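Local coordinates for L-iditol 2-dehydrogenase (Clostridium scindens, PDB 4OH1), which probably oxidises L-iditol and related polyols with NAD+ as a zinc-dependent dehydrogenase of the medium-chain alcohol dehydrogenase family, at residues R3-T8 and N128-Y133; L262-D267 and L288-K293. All blocks are in the same frame, centred on the assembly; numbering follows the deposited sequence. Where two conformers were deposited one is given.

Contact 1 (R3-T8 and N128-Y133)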
# COMPACT_ATOMS: atom_id res chain seq x y z
N ARG A 3 -18.84 21.68 38.12
CA ARG A 3 -18.54 20.31 38.58
C ARG A 3 -17.47 19.61 37.70
O ARG A 3 -17.55 19.63 36.50
CB ARG A 3 -19.83 19.48 38.57
CG ARG A 3 -20.94 20.12 39.40
CD ARG A 3 -22.16 19.25 39.49
NE ARG A 3 -22.76 19.09 38.17
CZ ARG A 3 -23.67 18.17 37.86
NH1 ARG A 3 -24.08 17.28 38.75
NH2 ARG A 3 -24.13 18.12 36.61
N GLN A 4 -16.45 19.03 38.32
CA GLN A 4 -15.47 18.25 37.60
C GLN A 4 -15.00 17.09 38.47
O GLN A 4 -14.88 17.27 39.66
CB GLN A 4 -14.30 19.11 37.21
CG GLN A 4 -13.16 18.37 36.49
CD GLN A 4 -12.13 19.32 35.88
OE1 GLN A 4 -12.22 20.51 36.08
NE2 GLN A 4 -11.18 18.79 35.10
N LEU A 5 -14.72 15.93 37.86
CA LEU A 5 -14.18 14.76 38.53
C LEU A 5 -12.68 14.70 38.38
O LEU A 5 -12.17 15.01 37.33
CB LEU A 5 -14.72 13.50 37.89
CG LEU A 5 -16.23 13.49 37.77
CD1 LEU A 5 -16.71 12.16 37.19
CD2 LEU A 5 -16.85 13.76 39.09
N PHE A 6 -12.00 14.24 39.43
CA PHE A 6 -10.57 14.12 39.45
C PHE A 6 -10.23 12.76 40.00
O PHE A 6 -10.98 12.16 40.81
CB PHE A 6 -9.98 15.18 40.40
CG PHE A 6 -10.13 16.59 39.90
CD1 PHE A 6 -11.33 17.29 40.10
CD2 PHE A 6 -9.09 17.22 39.24
CE1 PHE A 6 -11.48 18.59 39.63
CE2 PHE A 6 -9.23 18.53 38.76
CZ PHE A 6 -10.44 19.21 38.95
N VAL A 7 -9.10 12.25 39.57
CA VAL A 7 -8.54 11.03 40.12
C VAL A 7 -7.87 11.51 41.38
O VAL A 7 -6.94 12.32 41.28
CB VAL A 7 -7.49 10.42 39.18
CG1 VAL A 7 -6.80 9.23 39.84
CG2 VAL A 7 -8.15 9.98 37.90
N THR A 8 -8.35 11.05 42.54
CA THR A 8 -7.81 11.44 43.86
C THR A 8 -6.80 10.45 44.48
O THR A 8 -5.94 10.86 45.24
CB THR A 8 -8.96 11.75 44.86
OG1 THR A 8 -9.95 10.71 44.83
CG2 THR A 8 -9.65 13.08 44.49
N ASN A 128 -9.80 16.71 30.29
CA ASN A 128 -10.87 17.26 31.11
C ASN A 128 -12.20 16.83 30.66
O ASN A 128 -13.16 17.53 30.84
CB ASN A 128 -10.84 18.73 31.01
CG ASN A 128 -9.59 19.25 31.52
OD1 ASN A 128 -9.31 19.18 32.71
ND2 ASN A 128 -8.77 19.70 30.63
N GLY A 129 -12.27 15.62 30.12
CA GLY A 129 -13.51 15.08 29.67
C GLY A 129 -14.59 15.04 30.70
O GLY A 129 -15.73 15.29 30.38
N PHE A 130 -14.22 14.74 31.94
CA PHE A 130 -15.17 14.60 33.02
C PHE A 130 -15.38 15.93 33.80
O PHE A 130 -15.30 16.02 35.04
CB PHE A 130 -14.70 13.47 33.92
CG PHE A 130 -14.81 12.12 33.27
CD1 PHE A 130 -16.05 11.63 32.84
CD2 PHE A 130 -13.69 11.31 33.10
CE1 PHE A 130 -16.15 10.39 32.24
CE2 PHE A 130 -13.80 10.07 32.51
CZ PHE A 130 -15.05 9.62 32.08
N SER A 131 -15.71 16.94 33.02
CA SER A 131 -15.87 18.28 33.42
C SER A 131 -17.11 18.83 32.72
O SER A 131 -17.39 18.48 31.61
CB SER A 131 -14.62 19.01 32.97
OG SER A 131 -14.61 20.26 33.50
N GLU A 132 -17.85 19.72 33.34
CA GLU A 132 -19.03 20.27 32.68
C GLU A 132 -18.67 21.19 31.52
O GLU A 132 -19.45 21.30 30.58
CB GLU A 132 -19.87 21.04 33.68
CG GLU A 132 -20.59 20.12 34.65
CD GLU A 132 -21.39 20.92 35.66
OE1 GLU A 132 -20.85 21.95 36.18
OE2 GLU A 132 -22.54 20.47 35.94
N TYR A 133 -17.50 21.83 31.58
CA TYR A 133 -17.04 22.69 30.50
C TYR A 133 -15.58 22.43 30.31
O TYR A 133 -14.83 22.34 31.28
CB TYR A 133 -17.24 24.20 30.81
CG TYR A 133 -18.69 24.58 30.97
CD1 TYR A 133 -19.33 24.42 32.18
CD2 TYR A 133 -19.44 25.00 29.89
CE1 TYR A 133 -20.65 24.71 32.30
CE2 TYR A 133 -20.78 25.29 30.02
CZ TYR A 133 -21.36 25.16 31.22
OH TYR A 133 -22.69 25.43 31.35
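R3 and E132 form a salt bridge beside a single beta bridge, where strand 2-9 meets the loop that leads into strand 133-137 of the GroES-like catalytic domain. The bridge pairs Q4 with S131, their CA atoms 4.2 Å apart. Backbone bonds lie on both sides of it: E132 N donates to R3 O, and L5 N to F130 O at 2.9 Å in a nearly straight bond. F130 is the centre of an inverse gamma turn, and its O also receives a CA-H...O contact from Q4.

The R3 side chain can be followed outward. CB lies 3.6 Å from E132 OE1, CG near both OE1 and OE2, and CD and then CZ against OE2. The chain is bent at chi3 (-65°), which places NE 2.6 Å from E132 OE2. NH2 reaches the same oxygen at 2.9 Å, and both nitrogens approach from one face of the carboxylate while OE2 stays in the guanidinium plane. The two planes are therefore not coplanar but 64° apart. Beyond the contact, NH1 bonds T328 OG1 and NH2 also bonds the backbone O of E351, tying this strand to the C-terminus.

At the bridge itself, Q4 has CG anti to its backbone N (chi1 177°) and runs past S131, CD lying near S131 CB and OG. Its NE2 makes a weak bond to N128 OD1. L5 CB meets F130 CB at 4.0 Å, while the F130 ring leads away to meet that of F72, and the F130 side chain is about 7 Å from those of the zinc ligands H74 and E75. The remaining carboxylate oxygen, E132 OE1, takes the backbone N of R3 at 2.8 Å, from above the carboxylate plane.

Contact 2 (L262-D267 and L288-K293)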
# COMPACT_ATOMS: atom_id res chain seq x y z
N LEU A 262 -2.35 -16.90 14.58
CA LEU A 262 -2.07 -16.14 13.41
C LEU A 262 -1.62 -17.02 12.20
O LEU A 262 -0.72 -17.82 12.30
CB LEU A 262 -1.00 -15.08 13.77
CG LEU A 262 -0.86 -14.00 12.67
CD1 LEU A 262 -2.07 -13.12 12.56
CD2 LEU A 262 0.38 -13.17 12.99
N ALA A 263 -2.27 -16.84 11.07
CA ALA A 263 -1.91 -17.54 9.83
C ALA A 263 -0.58 -17.10 9.28
O ALA A 263 -0.04 -16.06 9.65
CB ALA A 263 -2.95 -17.30 8.81
N ARG A 264 -0.04 -17.91 8.36
CA ARG A 264 1.16 -17.54 7.65
C ARG A 264 0.88 -16.27 6.89
O ARG A 264 -0.20 -16.11 6.35
CB ARG A 264 1.62 -18.65 6.70
CG ARG A 264 1.95 -19.95 7.39
CD ARG A 264 2.40 -21.06 6.38
NE ARG A 264 3.82 -20.94 6.07
CZ ARG A 264 4.41 -21.55 5.04
NH1 ARG A 264 3.68 -22.31 4.22
NH2 ARG A 264 5.71 -21.41 4.81
N ASP A 265 1.83 -15.34 6.88
CA ASP A 265 1.62 -14.04 6.30
C ASP A 265 0.51 -13.19 6.98
O ASP A 265 0.07 -12.22 6.41
CB ASP A 265 1.33 -14.14 4.79
CG ASP A 265 1.66 -12.86 4.04
OD1 ASP A 265 2.68 -12.19 4.42
OD2 ASP A 265 0.94 -12.50 3.08
N GLY A 266 0.04 -13.57 8.14
CA GLY A 266 -1.01 -12.83 8.83
C GLY A 266 -0.50 -11.59 9.58
O GLY A 266 0.71 -11.43 9.75
N ASP A 267 -1.43 -10.76 10.05
CA ASP A 267 -1.10 -9.51 10.74
C ASP A 267 -1.71 -9.53 12.10
O ASP A 267 -2.94 -9.62 12.27
CB ASP A 267 -1.59 -8.28 10.01
CG ASP A 267 -0.92 -8.09 8.70
OD1 ASP A 267 0.14 -7.44 8.70
OD2 ASP A 267 -1.45 -8.58 7.67
N LEU A 288 8.50 -16.34 12.34
CA LEU A 288 8.94 -15.35 11.40
C LEU A 288 9.52 -15.98 10.15
O LEU A 288 8.98 -15.80 9.09
CB LEU A 288 9.96 -14.38 12.04
CG LEU A 288 9.40 -13.57 13.22
CD1 LEU A 288 10.30 -12.37 13.58
CD2 LEU A 288 7.98 -13.11 12.99
N TYR A 289 10.63 -16.69 10.27
CA TYR A 289 11.22 -17.28 9.09
C TYR A 289 10.21 -18.23 8.37
O TYR A 289 9.92 -17.99 7.22
CB TYR A 289 12.53 -17.97 9.41
CG TYR A 289 13.03 -18.76 8.25
CD1 TYR A 289 13.60 -18.13 7.15
CD2 TYR A 289 12.87 -20.14 8.22
CE1 TYR A 289 14.03 -18.85 6.10
CE2 TYR A 289 13.29 -20.87 7.17
CZ TYR A 289 13.87 -20.23 6.12
OH TYR A 289 14.28 -21.01 5.08
N TRP A 290 9.66 -19.24 9.04
CA TRP A 290 8.81 -20.21 8.32
C TRP A 290 7.45 -19.61 8.05
O TRP A 290 6.98 -19.71 6.94
CB TRP A 290 8.70 -21.64 8.95
CG TRP A 290 7.92 -22.58 8.01
CD1 TRP A 290 6.64 -22.98 8.16
CD2 TRP A 290 8.35 -23.11 6.74
NE1 TRP A 290 6.25 -23.74 7.10
CE2 TRP A 290 7.29 -23.85 6.22
CE3 TRP A 290 9.55 -23.06 6.03
CZ2 TRP A 290 7.37 -24.50 5.00
CZ3 TRP A 290 9.63 -23.71 4.83
CH2 TRP A 290 8.55 -24.42 4.33
N ASP A 291 6.84 -18.95 9.03
CA ASP A 291 5.46 -18.46 8.88
C ASP A 291 5.25 -17.03 8.33
O ASP A 291 4.13 -16.65 8.00
CB ASP A 291 4.69 -18.69 10.20
CG ASP A 291 4.25 -20.14 10.36
OD1 ASP A 291 4.46 -20.95 9.42
OD2 ASP A 291 3.71 -20.45 11.42
N GLN A 292 6.31 -16.25 8.22
CA GLN A 292 6.20 -14.97 7.64
C GLN A 292 5.11 -14.12 8.37
O GLN A 292 4.32 -13.44 7.74
CB GLN A 292 5.93 -15.11 6.13
CG GLN A 292 6.26 -13.81 5.39
CD GLN A 292 6.29 -13.91 3.88
OE1 GLN A 292 7.31 -14.25 3.28
NE2 GLN A 292 5.15 -13.58 3.25
N LYS A 293 5.08 -14.18 9.68
CA LYS A 293 4.12 -13.41 10.44
C LYS A 293 4.50 -11.92 10.50
O LYS A 293 5.64 -11.55 10.26
CB LYS A 293 3.89 -14.00 11.82
CG LYS A 293 3.21 -15.36 11.81
CD LYS A 293 3.30 -16.00 13.18
CE LYS A 293 2.54 -17.33 13.20
NZ LYS A 293 2.48 -17.83 14.58
O HOH W 1 0.60 -19.87 14.43
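R264 NH2 donates to W290 O at 3.0 Å, with the carbonyl oxygen in the guanidinium plane, and D265 N donates to D291 O at 2.9 Å. These bonds join the type II turn A263-G266, which leads into strand 266-270 of the Rossmann-fold sheet, to the last turn of helix 284-290 and the residues that follow it. Q292 NE2 adds a bond to D265 OD1 from above the carboxylate plane; that oxygen is also bonded by H294 NE2. The other end of the Q292 amide, OE1, accepts from I299 N of the second subunit.

R264 NE forms a long salt bridge, 3.4 Å, with D291 OD1, whose companion OD2 pairs with R241. The bend at chi3 (84°) puts NE there. Farther out, in one of the two conformers modelled for W290, the guanidinium lies flat on the indole, planes 10° apart. NH2 sits toward the rim, 3.2 Å from W290 CE2, while CZ lies off-centre over the five-membered ring, a cation-pi geometry.

K293 and L262 pass each other pointing opposite ways, with L262 CD2 3.8 Å from K293 CG. The extended lysine brings CE to 3.4 Å from L262 O. NZ bonds L259 O and forms a salt bridge with D287; a water accepting from NZ at 2.8 Å lies within bonding distance of L262 O.

One arginine is thus held by a carbonyl, a carboxylate and, in that conformer of W290, an indole face. The W290 carbonyl and the D291 carboxylate, which R241 shares, would be expected to favour its positive charge.

Overall arrangement
The two contacts lie on opposite sides of the chain's centre, about 45 Å apart between centres and about 30 Å between nearest atoms. They come in series along the chain, contact 1 first, and share no sheet. Contact 1 joins the three-stranded antiparallel sheet 20-26, 2-9, 70-71 to the loop before strand 133-137 of the mixed catalytic sheet. Contact 2 lies at the 266-270 and 294-297 side of the six-stranded parallel sheet, where the second subunit adjoins it. Each therefore belongs to one half of the two-domain dehydrogenase: contact 1 in the catalytic half, the F130 side chain about 9 Å from a zinc ion; contact 2 in the nucleotide-binding half, away from both zinc sites.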